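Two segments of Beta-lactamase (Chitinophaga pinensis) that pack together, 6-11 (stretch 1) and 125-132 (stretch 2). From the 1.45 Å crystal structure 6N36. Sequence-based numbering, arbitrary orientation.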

# COMPACT_ATOMS: atom_id res chain seq x y z
N LEU A 6 7.98 0.16 -21.82
CA LEU A 6 6.70 -0.01 -21.03
C LEU A 6 5.52 -0.17 -21.98
O LEU A 6 5.53 0.50 -23.06
CB LEU A 6 6.46 1.21 -20.13
CG LEU A 6 7.49 1.46 -19.02
CD1 LEU A 6 7.10 2.69 -18.21
CD2 LEU A 6 7.62 0.26 -18.10
N ILE A 7 4.51 -0.95 -21.58
CA ILE A 7 3.20 -1.05 -22.28
C ILE A 7 2.64 0.36 -22.43
O ILE A 7 2.53 1.09 -21.43
CB ILE A 7 2.21 -1.97 -21.55
CG1 ILE A 7 2.72 -3.42 -21.50
CG2 ILE A 7 0.81 -1.89 -22.14
CD1 ILE A 7 1.96 -4.27 -20.51
N LYS A 8 2.29 0.73 -23.66
CA LYS A 8 1.62 2.01 -24.00
C LYS A 8 0.17 1.93 -23.52
O LYS A 8 -0.39 0.81 -23.47
CB LYS A 8 1.68 2.26 -25.52
CG LYS A 8 3.07 2.19 -26.14
CD LYS A 8 4.10 3.05 -25.40
CE LYS A 8 5.53 2.58 -25.59
NZ LYS A 8 6.36 2.92 -24.40
N ASP A 9 -0.41 3.08 -23.18
CA ASP A 9 -1.88 3.19 -23.09
C ASP A 9 -2.37 2.38 -21.89
O ASP A 9 -3.48 1.80 -21.99
CB ASP A 9 -2.51 2.67 -24.39
CG ASP A 9 -3.63 3.54 -24.91
OD1 ASP A 9 -4.64 3.66 -24.19
OD2 ASP A 9 -3.47 4.10 -26.02
N LEU A 10 -1.57 2.28 -20.83
CA LEU A 10 -2.03 1.65 -19.57
C LEU A 10 -3.27 2.38 -19.07
O LEU A 10 -3.29 3.63 -19.08
CB LEU A 10 -0.93 1.70 -18.51
CG LEU A 10 0.16 0.64 -18.64
CD1 LEU A 10 1.27 0.91 -17.63
CD2 LEU A 10 -0.44 -0.74 -18.45
N TYR A 11 -4.23 1.64 -18.54
CA TYR A 11 -5.43 2.25 -17.92
C TYR A 11 -5.05 3.06 -16.68
O TYR A 11 -4.37 2.53 -15.81
CB TYR A 11 -6.43 1.18 -17.52
CG TYR A 11 -7.55 1.70 -16.65
CD1 TYR A 11 -8.52 2.52 -17.19
CD2 TYR A 11 -7.65 1.36 -15.32
CE1 TYR A 11 -9.56 2.99 -16.41
CE2 TYR A 11 -8.68 1.82 -14.53
CZ TYR A 11 -9.65 2.63 -15.09
OH TYR A 11 -10.69 3.08 -14.33
N GLY A 125 3.22 -11.19 -19.16
CA GLY A 125 3.56 -11.80 -20.47
C GLY A 125 3.49 -10.80 -21.62
O GLY A 125 3.79 -11.21 -22.78
N LYS A 126 3.11 -9.54 -21.36
CA LYS A 126 2.87 -8.51 -22.41
C LYS A 126 3.83 -7.34 -22.19
O LYS A 126 3.61 -6.27 -22.81
CB LYS A 126 1.39 -8.12 -22.41
CG LYS A 126 0.46 -9.28 -22.71
CD LYS A 126 -0.89 -8.85 -23.24
CE LYS A 126 -1.64 -7.98 -22.26
NZ LYS A 126 -2.43 -6.94 -22.97
N GLY A 127 4.91 -7.59 -21.44
CA GLY A 127 5.97 -6.62 -21.10
C GLY A 127 5.61 -5.80 -19.87
O GLY A 127 4.60 -6.11 -19.19
N SER A 128 6.40 -4.76 -19.64
CA SER A 128 6.48 -4.04 -18.34
C SER A 128 5.27 -3.13 -18.21
O SER A 128 4.89 -2.40 -19.15
CB SER A 128 7.77 -3.30 -18.19
OG SER A 128 8.83 -4.19 -17.89
N MET A 129 4.66 -3.14 -17.05
CA MET A 129 3.61 -2.14 -16.73
C MET A 129 4.25 -0.99 -15.94
O MET A 129 3.59 0.03 -15.85
CB MET A 129 2.49 -2.79 -15.94
CG MET A 129 1.71 -3.81 -16.78
SD MET A 129 0.50 -4.66 -15.81
CE MET A 129 1.59 -5.92 -15.16
N PHE A 130 5.43 -1.18 -15.35
CA PHE A 130 6.10 -0.08 -14.60
C PHE A 130 7.61 -0.27 -14.68
O PHE A 130 8.07 -1.39 -14.97
CB PHE A 130 5.62 -0.06 -13.14
CG PHE A 130 5.78 -1.36 -12.41
CD1 PHE A 130 6.96 -1.72 -11.79
CD2 PHE A 130 4.74 -2.27 -12.36
CE1 PHE A 130 7.12 -2.95 -11.17
CE2 PHE A 130 4.86 -3.46 -11.64
CZ PHE A 130 6.07 -3.82 -11.09
N LEU A 131 8.36 0.81 -14.45
CA LEU A 131 9.83 0.75 -14.47
C LEU A 131 10.27 -0.12 -13.31
O LEU A 131 9.86 0.06 -12.17
CB LEU A 131 10.46 2.14 -14.37
CG LEU A 131 10.31 3.04 -15.59
CD1 LEU A 131 11.01 4.35 -15.35
CD2 LEU A 131 10.86 2.38 -16.85
N PRO A 132 11.17 -1.07 -13.55
CA PRO A 132 11.58 -2.00 -12.51
C PRO A 132 12.42 -1.36 -11.42
O PRO A 132 13.08 -0.31 -11.61
CB PRO A 132 12.40 -3.08 -13.20
CG PRO A 132 12.50 -2.66 -14.61
CD PRO A 132 11.76 -1.38 -14.86

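Neither stretch forms a regular helix or strand, and the contact between them, 394 Å² with both sides summed, combines one backbone hydrogen bond with apolar side-chain contacts. The CA atoms fix the register: Leu-6 CA lies 4.9 Å from Ser-128 CA, and Ile-7 CA lies 5.7 Å from Met-129 CA. At least 119 residues separate any two that touch, so the pairing joins parts of the chain distant in sequence.

Leu-6 begins the contact. Its CA-to-CB bond points sideways, but with chi1 at m and chi2 at t the end of the side chain comes nearer to stretch 2. Leu-6 CD2 packs 3.6 Å from Ser-128 CB and 3.5 Å from Phe-130 C, while Leu-6 CD1 meets Leu-131 CD2 at 4.0 Å, an apolar contact between two leucine methyl groups. The backbone takes part as well: Leu-6 CA sits 3.5 Å from Ser-128 O, with an angle of 130° at the hydrogen, consistent with a CA-H...O contact.

The same carbonyl oxygen accepts the hydrogen bond between the stretches. Ile-7 N donates to Ser-128 O over 2.9 Å, and the N-H...O angle of 175° is almost linear, so the amide points squarely at its acceptor. The CA-to-CB bond of Ile-7 points toward stretch 2, and the side chain is in an m,t conformation. Ile-7 CD1 reaches Met-129 CG at 3.8 Å, an apolar pairing, and lies 3.5 Å from Gly-127 O; Ile-7 CG1 approaches Lys-126 O to 3.3 Å. These last two are carbon-to-carbonyl packing distances. Gly-127 has no side chain, and an ideal CB there would fall 4.3 Å from Ile-7 CG1; its phi of 86° by itself favours glycine.

Lys-8 and Asp-9 make no contact with stretch 2. The CA-to-CB bond of Lys-8 points away, and its amine serves stretch 1 instead: Lys-8 NZ donates a hydrogen bond to Leu-6 O at 2.9 Å, reaching back two positions in the sequence.

Contact resumes at Leu-10, whose CA-to-CB bond points toward stretch 2. Leu-10 CD2 lies 4.1 Å from Met-129 CG, and Leu-10 CD1 comes within 3.1 Å of Met-129 O, a tight approach of a methyl group to a carbonyl. Met-129 CG is thus touched by both Ile-7 and Leu-10, although the CA-to-CB bond of Met-129 points away from stretch 1. Tyr-11, beyond reach of stretch 2, adds nothing to the contact.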